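Long-range contacts in deferrochelatase (Vibrio cholerae, PDB 5DE0), which binds heme b and, as a member of the dye-decolorizing peroxidase family, probably acts as a peroxidase: residues L229-H234 / L247-Y252; V174-F179 / A283-Y288. All blocks are in the same frame, centred on the assembly; numbering follows the deposited sequence.

Contact 1 of 2, residues L229-H234 / L247-Y252; sequences LKIVRH and LLFIAY. With HEM (protoporphyrin IX containing Fe), chain F.
One face of the F249 ring lies against pyrrole B of the heme, with HEM C3B above it and offset toward the rim of the phenyl ring; F249 CZ comes within 3.2 Å of HEM C2B. At the edge of the same ring, near its plane, sits the CD1 methyl of I231, which also touches A251 CB at 3.8 Å. The R233 guanidinium has one face against the heme, with HEM C1A 3.1 Å above its plane, while the propionate carbon HEM CGD lies at its edge. R233 gets there by a bend at chi3 (-73°), its CD passing obliquely by F249 CE1 at 3.7 Å. R233 NH1 and R233 NH2 both donate, along bent paths, to HEM O1D at 3.0 Å each.

Behind these side chains a beta hairpin pairs antiparallel. V232 and Y252 form the hydrogen-bonded pair: V232 N reaches Y252 O nearly along the C=O axis, whereas Y252 N approaches V232 O from above the carbonyl plane at 2.7 Å. H234 N donates likewise to I250 O. R233 and A251 make the non-hydrogen-bonded pair and point to the heme, whereas V232 and Y252 point to the other face, where the H234 and Y252 rings cross at about a right angle. H234 NE2 is bound to the I11 carbonyl and Y252 OH to H101.

I231, R233, L247 and F249 line the heme pocket, where D147 and R233 probably form the distal Asp-Arg pair of DyP-type peroxidases. Shared with D147 through NH1, the guanidinium would be held flat over the heme edge and favour the ionised propionate.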
loop_
_atom_site.group_PDB
_atom_site.type_symbol
_atom_site.label_atom_id
_atom_site.label_comp_id
_atom_site.label_asym_id
_atom_site.label_seq_id
_atom_site.Cartn_x
_atom_site.Cartn_y
_atom_site.Cartn_z
ATOM N N LEU B 229 33.438 -1.199 -5.070
ATOM C CA LEU B 229 32.439 -2.245 -5.252
ATOM C C LEU B 229 31.085 -1.595 -5.439
ATOM O O LEU B 229 30.540 -0.997 -4.512
ATOM C CB LEU B 229 32.406 -3.204 -4.062
ATOM C CG LEU B 229 33.745 -3.765 -3.580
ATOM C CD1 LEU B 229 33.565 -4.666 -2.338
ATOM C CD2 LEU B 229 34.428 -4.538 -4.694
ATOM N N LYS B 230 30.558 -1.688 -6.654
ATOM C CA LYS B 230 29.322 -0.998 -6.981
ATOM C C LYS B 230 28.156 -1.953 -7.214
ATOM O O LYS B 230 28.331 -3.062 -7.716
ATOM C CB LYS B 230 29.533 -0.104 -8.204
ATOM C CG LYS B 230 30.319 1.153 -7.878
ATOM C CD LYS B 230 30.690 1.942 -9.115
ATOM C CE LYS B 230 31.250 3.299 -8.731
ATOM N NZ LYS B 230 32.319 3.185 -7.701
ATOM N N ILE B 231 26.965 -1.510 -6.819
ATOM C CA ILE B 231 25.735 -2.266 -7.025
ATOM C C ILE B 231 24.654 -1.348 -7.581
ATOM O O ILE B 231 24.742 -0.127 -7.457
ATOM C CB ILE B 231 25.228 -2.913 -5.720
ATOM C CG1 ILE B 231 24.867 -1.837 -4.695
ATOM C CG2 ILE B 231 26.266 -3.875 -5.155
ATOM C CD1 ILE B 231 24.357 -2.396 -3.384
ATOM N N VAL B 232 23.641 -1.941 -8.203
ATOM C CA VAL B 232 22.501 -1.185 -8.698
ATOM C C VAL B 232 21.296 -1.428 -7.796
ATOM O O VAL B 232 20.713 -2.511 -7.803
ATOM C CB VAL B 232 22.149 -1.564 -10.149
ATOM C CG1 VAL B 232 20.894 -0.830 -10.602
ATOM C CG2 VAL B 232 23.317 -1.254 -11.075
ATOM N N ARG B 233 20.931 -0.414 -7.017
ATOM C CA ARG B 233 19.843 -0.540 -6.055
ATOM C C ARG B 233 18.495 -0.147 -6.650
ATOM O O ARG B 233 18.395 0.824 -7.399
ATOM C CB ARG B 233 20.129 0.312 -4.816
ATOM C CG ARG B 233 21.310 -0.166 -3.986
ATOM C CD ARG B 233 21.736 0.893 -2.979
ATOM N NE ARG B 233 22.410 2.015 -3.623
ATOM C CZ ARG B 233 22.457 3.246 -3.125
ATOM N NH1 ARG B 233 21.856 3.521 -1.974
ATOM N NH2 ARG B 233 23.095 4.206 -3.781
ATOM N N HIS B 234 17.462 -0.909 -6.309
ATOM C CA HIS B 234 16.101 -0.610 -6.743
ATOM C C HIS B 234 15.184 -0.465 -5.537
ATOM O O HIS B 234 13.968 -0.637 -5.643
ATOM C CB HIS B 234 15.573 -1.702 -7.679
ATOM C CG HIS B 234 15.872 -1.456 -9.124
ATOM N ND1 HIS B 234 15.132 -0.587 -9.896
ATOM C CD2 HIS B 234 16.827 -1.962 -9.938
ATOM C CE1 HIS B 234 15.619 -0.568 -11.124
ATOM N NE2 HIS B 234 16.648 -1.394 -11.177
ATOM N N LEU B 247 12.334 0.463 4.665
ATOM C CA LEU B 247 12.875 0.334 3.322
ATOM C C LEU B 247 12.928 -1.115 2.862
ATOM O O LEU B 247 13.467 -1.980 3.553
ATOM C CB LEU B 247 14.277 0.946 3.254
ATOM C CG LEU B 247 14.965 0.911 1.889
ATOM C CD1 LEU B 247 14.280 1.858 0.915
ATOM C CD2 LEU B 247 16.445 1.248 2.024
ATOM N N LEU B 248 12.354 -1.378 1.693
ATOM C CA LEU B 248 12.549 -2.662 1.046
ATOM C C LEU B 248 13.821 -2.560 0.234
ATOM O O LEU B 248 13.804 -2.075 -0.897
ATOM C CB LEU B 248 11.360 -3.036 0.156
ATOM C CG LEU B 248 11.241 -4.497 -0.303
ATOM C CD1 LEU B 248 12.287 -4.898 -1.341
ATOM C CD2 LEU B 248 11.301 -5.433 0.887
ATOM N N PHE B 249 14.928 -3.010 0.809
ATOM C CA PHE B 249 16.193 -2.940 0.105
ATOM C C PHE B 249 16.301 -4.069 -0.913
ATOM O O PHE B 249 16.042 -5.231 -0.603
ATOM C CB PHE B 249 17.373 -2.992 1.077
ATOM C CG PHE B 249 18.704 -2.882 0.399
ATOM C CD1 PHE B 249 19.263 -1.640 0.146
ATOM C CD2 PHE B 249 19.388 -4.018 -0.007
ATOM C CE1 PHE B 249 20.480 -1.531 -0.489
ATOM C CE2 PHE B 249 20.609 -3.914 -0.645
ATOM C CZ PHE B 249 21.154 -2.670 -0.885
ATOM N N ILE B 250 16.684 -3.711 -2.133
ATOM C CA ILE B 250 16.948 -4.684 -3.181
ATOM C C ILE B 250 18.045 -4.143 -4.088
ATOM O O ILE B 250 18.081 -2.949 -4.389
ATOM C CB ILE B 250 15.675 -5.010 -4.000
ATOM C CG1 ILE B 250 15.988 -5.999 -5.128
ATOM C CG2 ILE B 250 15.049 -3.742 -4.557
ATOM C CD1 ILE B 250 14.772 -6.407 -5.945
ATOM N N ALA B 251 18.957 -5.016 -4.500
ATOM C CA ALA B 251 20.078 -4.598 -5.330
ATOM C C ALA B 251 20.439 -5.659 -6.363
ATOM O O ALA B 251 20.283 -6.857 -6.121
ATOM C CB ALA B 251 21.288 -4.273 -4.464
ATOM N N TYR B 252 20.919 -5.205 -7.514
ATOM C CA TYR B 252 21.392 -6.099 -8.561
ATOM C C TYR B 252 22.885 -5.878 -8.775
ATOM O O TYR B 252 23.371 -4.754 -8.652
ATOM C CB TYR B 252 20.626 -5.866 -9.866
ATOM C CG TYR B 252 19.165 -6.259 -9.815
ATOM C CD1 TYR B 252 18.217 -5.426 -9.232
ATOM C CD2 TYR B 252 18.731 -7.460 -10.362
ATOM C CE1 TYR B 252 16.882 -5.783 -9.188
ATOM C CE2 TYR B 252 17.398 -7.822 -10.324
ATOM C CZ TYR B 252 16.478 -6.981 -9.735
ATOM O OH TYR B 252 15.151 -7.345 -9.698
HETATM C CHA HEM F . 24.201 4.578 -0.016
HETATM C CHB HEM F . 24.389 -0.268 -0.137
HETATM C CHC HEM F . 20.951 -0.529 3.294
HETATM C CHD HEM F . 20.180 4.230 2.763
HETATM C C1A HEM F . 24.557 3.289 -0.348
HETATM C C2A HEM F . 25.562 2.899 -1.316
HETATM C C3A HEM F . 25.610 1.563 -1.350
HETATM C C4A HEM F . 24.639 1.058 -0.403
HETATM C CMA HEM F . 26.531 0.692 -2.233
HETATM C CAA HEM F . 26.423 3.867 -2.157
HETATM C CBA HEM F . 27.824 3.927 -1.550
HETATM C CGA HEM F . 28.639 4.984 -2.244
HETATM O O1A HEM F . 28.456 6.186 -1.924
HETATM O O2A HEM F . 29.473 4.619 -3.111
HETATM C C1B HEM F . 23.544 -0.750 0.835
HETATM C C2B HEM F . 23.488 -2.121 1.292
HETATM C C3B HEM F . 22.547 -2.213 2.231
HETATM C C4B HEM F . 21.961 -0.891 2.420
HETATM C CMB HEM F . 24.359 -3.288 0.776
HETATM C CAB HEM F . 22.206 -3.539 2.948
HETATM C CBB HEM F . 21.228 -3.634 3.846
HETATM C C1C HEM F . 20.410 0.733 3.433
HETATM C C2C HEM F . 19.294 1.105 4.283
HETATM C C3C HEM F . 19.084 2.427 4.129
HETATM C C4C HEM F . 20.065 2.923 3.184
HETATM C CMC HEM F . 18.521 0.108 5.178
HETATM C CAC HEM F . 18.037 3.363 4.786
HETATM C CBC HEM F . 17.185 2.999 5.748
HETATM C C1D HEM F . 21.240 4.787 2.078
HETATM C C2D HEM F . 21.535 6.200 2.005
HETATM C C3D HEM F . 22.792 6.311 1.132
HETATM C C4D HEM F . 23.130 4.952 0.768
HETATM C CMD HEM F . 20.755 7.359 2.661
HETATM C CAD HEM F . 23.539 7.601 0.739
HETATM C CBD HEM F . 22.940 8.203 -0.527
HETATM C CGD HEM F . 23.149 7.269 -1.690
HETATM O O1D HEM F . 22.200 6.518 -2.034
HETATM O O2D HEM F . 24.262 7.274 -2.278
HETATM N NA HEM F . 24.015 2.139 0.190
HETATM N NB HEM F . 22.600 -0.028 1.545
HETATM N NC HEM F . 20.855 1.868 2.781
HETATM N ND HEM F . 22.196 4.094 1.342
HETATM FE FE HEM F . 22.467 2.046 1.532
#

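Contact 2 of 2, residues V174-F179 / A283-Y288; sequences VMVQRF and AVTGAY. With HEM (protoporphyrin IX containing Fe), chain F.
The strand 172-181 and the outermost strand 281-291 pair antiparallel in the four-stranded sheet of the C-terminal ferredoxin-like half of this DyP-type peroxidase, and the F179 end of the pairing forms part of the heme pocket. V176 and A287 are a hydrogen-bonded pair whose two N-H...O bonds, both 3.1 Å, lie in the carbonyl planes. Beside them M175 and Y288 form a non-hydrogen-bonded pair, and M175 CB packs at the edge of the Y288 ring, 3.6 Å from CE1.

Beyond V176 the register slips by one residue, and side chains take over part of the pairing. T285 turns OG1 between its backbone N and carbonyl carbon (chi1 61°), where it accepts from R178 N at 2.8 Å. V284 N then donates to R178 O, nearly along the C=O axis. Q177 takes part through a water, which accepts from Q177 NE2 and donates to T285 O. Q177 OE1 lies 3.1 Å from the vinyl carbon HEM CBB.

R178 and V284 run side by side, and V284 CG1 sits over the centre of the guanidinium face, 3.5 Å from R178 CZ. Salt bridges to D129 and D244 hold the charged end of R178. The F179 ring is sandwiched off-centre: A283 CB meets one face in a CH-pi contact, 4.1 Å from the centroid, and the HEM CMC methyl covers the opposite face. The vinyl carbon HEM CBB also comes to 3.3 Å from F179 CZ.

On its other edge, strand 172-181 is bonded to strand 247-253, while helix 257-266 packs on M175, Q177 and Y288 through L263.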
loop_
_atom_site.group_PDB
_atom_site.type_symbol
_atom_site.label_atom_id
_atom_site.label_comp_id
_atom_site.label_asym_id
_atom_site.label_seq_id
_atom_site.Cartn_x
_atom_site.Cartn_y
_atom_site.Cartn_z
ATOM N N VAL B 174 20.931 -10.985 -7.318
ATOM C CA VAL B 174 19.989 -10.153 -6.580
ATOM C C VAL B 174 20.049 -10.413 -5.078
ATOM O O VAL B 174 20.248 -11.544 -4.639
ATOM C CB VAL B 174 18.536 -10.384 -7.057
ATOM C CG1 VAL B 174 17.669 -9.178 -6.720
ATOM C CG2 VAL B 174 18.491 -10.666 -8.549
ATOM N N MET B 175 19.881 -9.354 -4.296
ATOM C CA MET B 175 19.706 -9.480 -2.856
ATOM C C MET B 175 18.524 -8.621 -2.429
ATOM O O MET B 175 18.277 -7.567 -3.013
ATOM C CB MET B 175 20.975 -9.065 -2.097
ATOM C CG MET B 175 21.316 -7.582 -2.201
ATOM S SD MET B 175 22.547 -7.040 -1.002
ATOM C CE MET B 175 21.650 -7.253 0.540
ATOM N N VAL B 176 17.779 -9.081 -1.429
ATOM C CA VAL B 176 16.690 -8.286 -0.881
ATOM C C VAL B 176 16.645 -8.411 0.641
ATOM O O VAL B 176 16.886 -9.479 1.204
ATOM C CB VAL B 176 15.309 -8.681 -1.505
ATOM C CG1 VAL B 176 15.449 -9.849 -2.459
ATOM C CG2 VAL B 176 14.262 -8.972 -0.434
ATOM N N GLN B 177 16.369 -7.290 1.300
ATOM C CA GLN B 177 16.187 -7.245 2.745
ATOM C C GLN B 177 15.103 -6.237 3.093
ATOM O O GLN B 177 15.247 -5.048 2.804
ATOM C CB GLN B 177 17.485 -6.862 3.457
ATOM C CG GLN B 177 18.495 -7.978 3.642
ATOM C CD GLN B 177 19.775 -7.476 4.291
ATOM O OE1 GLN B 177 20.434 -6.578 3.769
ATOM N NE2 GLN B 177 20.122 -8.043 5.444
ATOM N N ARG B 178 14.019 -6.701 3.704
ATOM C CA ARG B 178 12.985 -5.784 4.162
ATOM C C ARG B 178 13.360 -5.219 5.522
ATOM O O ARG B 178 13.467 -5.955 6.503
ATOM C CB ARG B 178 11.620 -6.469 4.235
ATOM C CG ARG B 178 10.504 -5.510 4.608
ATOM C CD ARG B 178 9.138 -6.002 4.157
ATOM N NE ARG B 178 8.635 -7.100 4.974
ATOM C CZ ARG B 178 8.069 -6.942 6.166
ATOM N NH1 ARG B 178 7.946 -5.730 6.688
ATOM N NH2 ARG B 178 7.634 -7.998 6.840
ATOM N N PHE B 179 13.562 -3.907 5.577
ATOM C CA PHE B 179 13.938 -3.254 6.821
ATOM C C PHE B 179 12.750 -2.596 7.511
ATOM O O PHE B 179 11.890 -2.000 6.861
ATOM C CB PHE B 179 15.034 -2.218 6.565
ATOM C CG PHE B 179 16.401 -2.812 6.427
ATOM C CD1 PHE B 179 16.890 -3.177 5.186
ATOM C CD2 PHE B 179 17.195 -3.012 7.543
ATOM C CE1 PHE B 179 18.147 -3.727 5.061
ATOM C CE2 PHE B 179 18.452 -3.562 7.425
ATOM C CZ PHE B 179 18.930 -3.920 6.184
ATOM N N ALA B 283 16.598 -5.645 9.726
ATOM C CA ALA B 283 16.183 -6.497 8.619
ATOM C C ALA B 283 15.254 -7.593 9.123
ATOM O O ALA B 283 15.538 -8.240 10.130
ATOM C CB ALA B 283 17.396 -7.098 7.923
ATOM N N VAL B 284 14.142 -7.799 8.423
ATOM C CA VAL B 284 13.170 -8.814 8.817
ATOM C C VAL B 284 13.152 -9.957 7.803
ATOM O O VAL B 284 12.677 -11.056 8.092
ATOM C CB VAL B 284 11.753 -8.211 8.968
ATOM C CG1 VAL B 284 11.117 -7.974 7.607
ATOM C CG2 VAL B 284 10.873 -9.111 9.824
ATOM N N THR B 285 13.679 -9.689 6.612
ATOM C CA THR B 285 13.854 -10.717 5.593
ATOM C C THR B 285 15.252 -10.614 4.997
ATOM O O THR B 285 15.938 -9.606 5.181
ATOM C CB THR B 285 12.814 -10.601 4.460
ATOM O OG1 THR B 285 12.948 -9.329 3.815
ATOM C CG2 THR B 285 11.400 -10.751 4.999
ATOM N N GLY B 286 15.669 -11.656 4.286
ATOM C CA GLY B 286 16.967 -11.667 3.634
ATOM C C GLY B 286 17.087 -12.839 2.682
ATOM O O GLY B 286 16.842 -13.983 3.066
ATOM N N ALA B 287 17.471 -12.563 1.438
ATOM C CA ALA B 287 17.551 -13.612 0.429
ATOM C C ALA B 287 18.438 -13.238 -0.754
ATOM O O ALA B 287 18.514 -12.075 -1.147
ATOM C CB ALA B 287 16.161 -13.964 -0.062
ATOM N N TYR B 288 19.106 -14.243 -1.313
ATOM C CA TYR B 288 19.871 -14.085 -2.544
ATOM C C TYR B 288 19.125 -14.728 -3.706
ATOM O O TYR B 288 18.470 -15.757 -3.541
ATOM C CB TYR B 288 21.264 -14.711 -2.412
ATOM C CG TYR B 288 22.272 -13.874 -1.652
ATOM C CD1 TYR B 288 22.281 -12.490 -1.758
ATOM C CD2 TYR B 288 23.221 -14.474 -0.835
ATOM C CE1 TYR B 288 23.208 -11.726 -1.069
ATOM C CE2 TYR B 288 24.148 -13.720 -0.141
ATOM C CZ TYR B 288 24.138 -12.348 -0.262
ATOM O OH TYR B 288 25.062 -11.596 0.430
HETATM C CHA HEM F . 24.201 4.578 -0.016
HETATM C CHB HEM F . 24.389 -0.268 -0.137
HETATM C CHC HEM F . 20.951 -0.529 3.294
HETATM C CHD HEM F . 20.180 4.230 2.763
HETATM C C1A HEM F . 24.557 3.289 -0.348
HETATM C C2A HEM F . 25.562 2.899 -1.316
HETATM C C3A HEM F . 25.610 1.563 -1.350
HETATM C C4A HEM F . 24.639 1.058 -0.403
HETATM C CMA HEM F . 26.531 0.692 -2.233
HETATM C CAA HEM F . 26.423 3.867 -2.157
HETATM C CBA HEM F . 27.824 3.927 -1.550
HETATM C CGA HEM F . 28.639 4.984 -2.244
HETATM O O1A HEM F . 28.456 6.186 -1.924
HETATM O O2A HEM F . 29.473 4.619 -3.111
HETATM C C1B HEM F . 23.544 -0.750 0.835
HETATM C C2B HEM F . 23.488 -2.121 1.292
HETATM C C3B HEM F . 22.547 -2.213 2.231
HETATM C C4B HEM F . 21.961 -0.891 2.420
HETATM C CMB HEM F . 24.359 -3.288 0.776
HETATM C CAB HEM F . 22.206 -3.539 2.948
HETATM C CBB HEM F . 21.228 -3.634 3.846
HETATM C C1C HEM F . 20.410 0.733 3.433
HETATM C C2C HEM F . 19.294 1.105 4.283
HETATM C C3C HEM F . 19.084 2.427 4.129
HETATM C C4C HEM F . 20.065 2.923 3.184
HETATM C CMC HEM F . 18.521 0.108 5.178
HETATM C CAC HEM F . 18.037 3.363 4.786
HETATM C CBC HEM F . 17.185 2.999 5.748
HETATM C C1D HEM F . 21.240 4.787 2.078
HETATM C C2D HEM F . 21.535 6.200 2.005
HETATM C C3D HEM F . 22.792 6.311 1.132
HETATM C C4D HEM F . 23.130 4.952 0.768
HETATM C CMD HEM F . 20.755 7.359 2.661
HETATM C CAD HEM F . 23.539 7.601 0.739
HETATM C CBD HEM F . 22.940 8.203 -0.527
HETATM C CGD HEM F . 23.149 7.269 -1.690
HETATM O O1D HEM F . 22.200 6.518 -2.034
HETATM O O2D HEM F . 24.262 7.274 -2.278
HETATM N NA HEM F . 24.015 2.139 0.190
HETATM N NB HEM F . 22.600 -0.028 1.545
HETATM N NC HEM F . 20.855 1.868 2.781
HETATM N ND HEM F . 22.196 4.094 1.342
HETATM FE FE HEM F . 22.467 2.046 1.532
HETATM O O HOH W 1 18.195 -9.915 6.416
#

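From the N terminus, the chain first lays down the four-stranded sheet that holds strands 18-26 and 125-134, then enters the second sheet at strand 172-181, which carries the first segment of contact 2. It goes on through helices 183-188, 191-198 and 216-220 to residues 229-234, and the return to 247-252 closes the short hairpin loop of contact 1. Helix 257-266 follows before residues 283-288 close the long loop of contact 2, within which contact 1 is nested. Strands 172-181 and 247-253 are neighbours, with L247 O probably bonded to F179 N. Together the contacts join all four strands of the second sheet, and segments 229-234, 247-252 and 174-179 touch the same heme.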